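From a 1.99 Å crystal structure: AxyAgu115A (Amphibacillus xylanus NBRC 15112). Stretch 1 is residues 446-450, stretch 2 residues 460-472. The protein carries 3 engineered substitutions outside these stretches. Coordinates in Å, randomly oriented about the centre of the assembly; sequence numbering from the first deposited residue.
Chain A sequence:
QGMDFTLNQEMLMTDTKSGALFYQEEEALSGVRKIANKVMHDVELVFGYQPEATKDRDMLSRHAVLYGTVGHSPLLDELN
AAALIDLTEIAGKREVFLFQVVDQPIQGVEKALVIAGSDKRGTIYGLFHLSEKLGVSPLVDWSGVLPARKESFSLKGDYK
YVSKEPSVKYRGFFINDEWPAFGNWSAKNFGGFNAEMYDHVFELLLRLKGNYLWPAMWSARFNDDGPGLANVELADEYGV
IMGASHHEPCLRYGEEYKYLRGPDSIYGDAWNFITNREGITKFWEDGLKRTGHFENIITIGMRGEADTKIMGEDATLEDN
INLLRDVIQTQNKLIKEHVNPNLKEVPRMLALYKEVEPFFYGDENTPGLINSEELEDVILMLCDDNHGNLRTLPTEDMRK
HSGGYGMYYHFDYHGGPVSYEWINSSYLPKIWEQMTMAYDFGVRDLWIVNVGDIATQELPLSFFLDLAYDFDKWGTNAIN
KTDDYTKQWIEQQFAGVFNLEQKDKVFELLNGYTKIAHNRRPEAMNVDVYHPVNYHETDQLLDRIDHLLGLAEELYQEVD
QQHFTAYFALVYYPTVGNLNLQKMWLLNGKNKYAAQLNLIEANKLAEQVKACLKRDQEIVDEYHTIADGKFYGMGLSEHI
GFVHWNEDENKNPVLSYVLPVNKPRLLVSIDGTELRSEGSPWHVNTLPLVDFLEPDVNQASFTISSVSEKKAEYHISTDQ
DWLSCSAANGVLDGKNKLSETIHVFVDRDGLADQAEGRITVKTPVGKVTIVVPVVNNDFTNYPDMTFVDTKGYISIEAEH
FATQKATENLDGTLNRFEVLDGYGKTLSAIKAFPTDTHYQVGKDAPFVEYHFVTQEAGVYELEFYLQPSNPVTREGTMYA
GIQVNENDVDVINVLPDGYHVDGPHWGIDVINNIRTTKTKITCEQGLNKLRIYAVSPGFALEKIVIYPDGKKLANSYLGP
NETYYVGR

Stretch 1 (446-450) LWIVN
Stretch 2 (460-472) PLSFFLDLAYDFD

The ring of F464 is held between two side chains of a single strand: V449 CG1 lies over one face, 3.8 Å from the F464 ring centroid and 25° off its normal, while W447 CE3 lies over the opposite face. The example illustrates how a helix can pack on a strand without a hydrogen bond between them. Strand 446-450 is extended; helix 460-469, with i to i+4 bonds from F464 N to P460 O (2.9 Å) through D470 N to D466 O (3.0 Å), runs antiparallel to it at 177°, the axes 9.7 Å apart. W447 CA sits 7.2 Å from A468 CA, and V449 CA 8.0 Å from L461 CA. Strand alternation turns W447 (chi1 -78°, chi2 14°) and V449 (chi1 p) toward the helix and I448 away.

F464 (chi1 t, chi2 -95°) starts sideways, but its length carries the ring to the strand; its plane meets the six-membered ring of W447 obliquely at 46°, centroids 5.5 Å apart. The methyl of A468 meets the indole, W447 CE3 to A468 CB being 3.6 Å. At the indole edge, L467 (t, p) places CG 3.7 Å from W447 CZ3, and F471 (t, 83°), beyond D470, places CE1 4.1 Å from W447 CH2. L461 (t, p) brings CD1 within 3.9 Å of V449 CG1. The contact covers 369 Å², both sides summed; its side chains are buried, suiting their apolar character, and W447 NE1 is hydrogen-bonded elsewhere in the structure.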

# COMPACT_ATOMS: atom_id res chain seq x y z
N LEU A 446 -0.71 26.55 -41.50
CA LEU A 446 0.55 26.26 -40.84
C LEU A 446 0.36 25.06 -39.94
O LEU A 446 -0.60 25.01 -39.18
CB LEU A 446 1.01 27.50 -40.03
CG LEU A 446 2.36 27.40 -39.33
CD1 LEU A 446 2.99 28.81 -39.17
CD2 LEU A 446 2.18 26.80 -37.96
N TRP A 447 1.29 24.09 -40.00
CA TRP A 447 1.27 22.93 -39.12
C TRP A 447 2.68 22.77 -38.58
O TRP A 447 3.63 22.60 -39.35
CB TRP A 447 0.91 21.61 -39.85
CG TRP A 447 -0.52 21.32 -40.18
CD1 TRP A 447 -1.59 22.19 -40.15
CD2 TRP A 447 -1.03 20.06 -40.63
NE1 TRP A 447 -2.73 21.53 -40.55
CE2 TRP A 447 -2.41 20.23 -40.86
CE3 TRP A 447 -0.45 18.81 -40.87
CZ2 TRP A 447 -3.21 19.19 -41.31
CZ3 TRP A 447 -1.28 17.76 -41.32
CH2 TRP A 447 -2.63 17.98 -41.54
N ILE A 448 2.82 22.74 -37.26
CA ILE A 448 4.14 22.49 -36.70
C ILE A 448 4.00 21.50 -35.53
O ILE A 448 3.02 21.56 -34.77
CB ILE A 448 4.80 23.82 -36.29
CG1 ILE A 448 6.22 23.57 -35.74
CG2 ILE A 448 3.89 24.60 -35.30
CD1 ILE A 448 7.15 24.83 -35.79
N VAL A 449 4.95 20.58 -35.39
CA VAL A 449 4.88 19.60 -34.30
C VAL A 449 6.10 19.72 -33.41
O VAL A 449 7.22 19.86 -33.89
CB VAL A 449 4.68 18.16 -34.83
CG1 VAL A 449 5.75 17.78 -35.92
CG2 VAL A 449 4.73 17.13 -33.67
N ASN A 450 5.88 19.67 -32.09
CA ASN A 450 6.98 19.58 -31.14
C ASN A 450 7.55 18.16 -31.15
O ASN A 450 6.86 17.20 -30.77
CB ASN A 450 6.48 19.94 -29.73
CG ASN A 450 7.59 20.01 -28.69
OD1 ASN A 450 8.61 19.32 -28.77
ND2 ASN A 450 7.39 20.89 -27.70
N PRO A 460 6.64 9.09 -36.94
CA PRO A 460 5.50 10.02 -36.88
C PRO A 460 5.81 11.40 -37.46
O PRO A 460 4.89 12.05 -37.98
CB PRO A 460 5.16 10.08 -35.38
CG PRO A 460 6.40 9.70 -34.69
CD PRO A 460 7.12 8.71 -35.61
N LEU A 461 7.07 11.85 -37.44
CA LEU A 461 7.43 13.10 -38.11
C LEU A 461 7.30 12.96 -39.63
O LEU A 461 6.81 13.86 -40.31
CB LEU A 461 8.85 13.54 -37.71
CG LEU A 461 9.37 14.81 -38.44
CD1 LEU A 461 8.44 15.98 -38.13
CD2 LEU A 461 10.84 15.12 -38.07
N SER A 462 7.78 11.84 -40.18
CA SER A 462 7.63 11.60 -41.61
C SER A 462 6.14 11.64 -41.99
O SER A 462 5.75 12.25 -42.99
CB SER A 462 8.27 10.26 -41.99
OG SER A 462 9.69 10.22 -41.84
N PHE A 463 5.30 10.98 -41.18
CA PHE A 463 3.87 10.92 -41.45
C PHE A 463 3.24 12.31 -41.39
O PHE A 463 2.44 12.68 -42.26
CB PHE A 463 3.19 9.96 -40.44
CG PHE A 463 1.70 9.90 -40.65
CD1 PHE A 463 1.20 9.35 -41.81
CD2 PHE A 463 0.82 10.47 -39.74
CE1 PHE A 463 -0.16 9.34 -42.08
CE2 PHE A 463 -0.57 10.44 -39.98
CZ PHE A 463 -1.05 9.88 -41.16
N PHE A 464 3.54 13.06 -40.33
CA PHE A 464 2.98 14.38 -40.10
C PHE A 464 3.29 15.30 -41.28
O PHE A 464 2.39 15.96 -41.83
CB PHE A 464 3.56 14.94 -38.80
CG PHE A 464 2.98 16.29 -38.38
CD1 PHE A 464 3.64 17.46 -38.71
CD2 PHE A 464 1.86 16.36 -37.57
CE1 PHE A 464 3.15 18.73 -38.31
CE2 PHE A 464 1.33 17.59 -37.16
CZ PHE A 464 2.00 18.79 -37.52
N LEU A 465 4.54 15.28 -41.75
CA LEU A 465 4.94 16.13 -42.87
C LEU A 465 4.49 15.56 -44.23
O LEU A 465 4.33 16.33 -45.19
CB LEU A 465 6.46 16.34 -42.82
CG LEU A 465 6.91 17.18 -41.61
CD1 LEU A 465 8.41 17.35 -41.56
CD2 LEU A 465 6.25 18.57 -41.62
N ASP A 466 4.28 14.24 -44.34
CA ASP A 466 3.74 13.71 -45.60
C ASP A 466 2.27 14.05 -45.71
O ASP A 466 1.77 14.35 -46.79
CB ASP A 466 3.92 12.18 -45.67
CG ASP A 466 5.16 11.77 -46.44
OD1 ASP A 466 5.44 12.42 -47.48
OD2 ASP A 466 5.86 10.80 -46.02
N LEU A 467 1.56 13.98 -44.58
CA LEU A 467 0.17 14.41 -44.49
C LEU A 467 0.02 15.90 -44.81
O LEU A 467 -0.87 16.29 -45.57
CB LEU A 467 -0.34 14.09 -43.07
CG LEU A 467 -1.83 14.37 -42.82
CD1 LEU A 467 -2.67 13.57 -43.82
CD2 LEU A 467 -2.17 14.02 -41.36
N ALA A 468 0.90 16.75 -44.25
CA ALA A 468 0.85 18.18 -44.53
C ALA A 468 1.13 18.46 -46.01
O ALA A 468 0.52 19.36 -46.61
CB ALA A 468 1.87 18.96 -43.68
N TYR A 469 2.05 17.71 -46.60
CA TYR A 469 2.44 17.99 -47.97
C TYR A 469 1.39 17.54 -48.97
O TYR A 469 1.09 18.26 -49.92
CB TYR A 469 3.79 17.32 -48.25
CG TYR A 469 4.29 17.47 -49.67
CD1 TYR A 469 4.87 18.67 -50.12
CD2 TYR A 469 4.20 16.41 -50.58
CE1 TYR A 469 5.32 18.80 -51.44
CE2 TYR A 469 4.66 16.53 -51.90
CZ TYR A 469 5.22 17.73 -52.31
OH TYR A 469 5.67 17.83 -53.60
N ASP A 470 0.80 16.34 -48.79
CA ASP A 470 -0.15 15.75 -49.77
C ASP A 470 -1.36 15.22 -49.01
O ASP A 470 -1.48 14.02 -48.71
CB ASP A 470 0.51 14.66 -50.62
CG ASP A 470 -0.33 14.25 -51.85
OD1 ASP A 470 -1.53 14.58 -51.92
OD2 ASP A 470 0.24 13.57 -52.73
N PHE A 471 -2.27 16.13 -48.68
CA PHE A 471 -3.41 15.72 -47.87
C PHE A 471 -4.37 14.85 -48.68
O PHE A 471 -5.08 14.01 -48.11
CB PHE A 471 -4.10 16.98 -47.32
CG PHE A 471 -5.06 16.69 -46.24
CD1 PHE A 471 -4.61 16.54 -44.93
CD2 PHE A 471 -6.42 16.54 -46.53
CE1 PHE A 471 -5.51 16.26 -43.91
CE2 PHE A 471 -7.34 16.26 -45.52
CZ PHE A 471 -6.89 16.11 -44.22
N ASP A 472 -4.41 15.02 -49.99
CA ASP A 472 -5.31 14.19 -50.78
C ASP A 472 -4.88 12.73 -50.78
O ASP A 472 -5.73 11.84 -50.80
CB ASP A 472 -5.42 14.74 -52.20
CG ASP A 472 -6.03 16.14 -52.21
OD1 ASP A 472 -6.85 16.45 -51.32
OD2 ASP A 472 -5.67 16.95 -53.10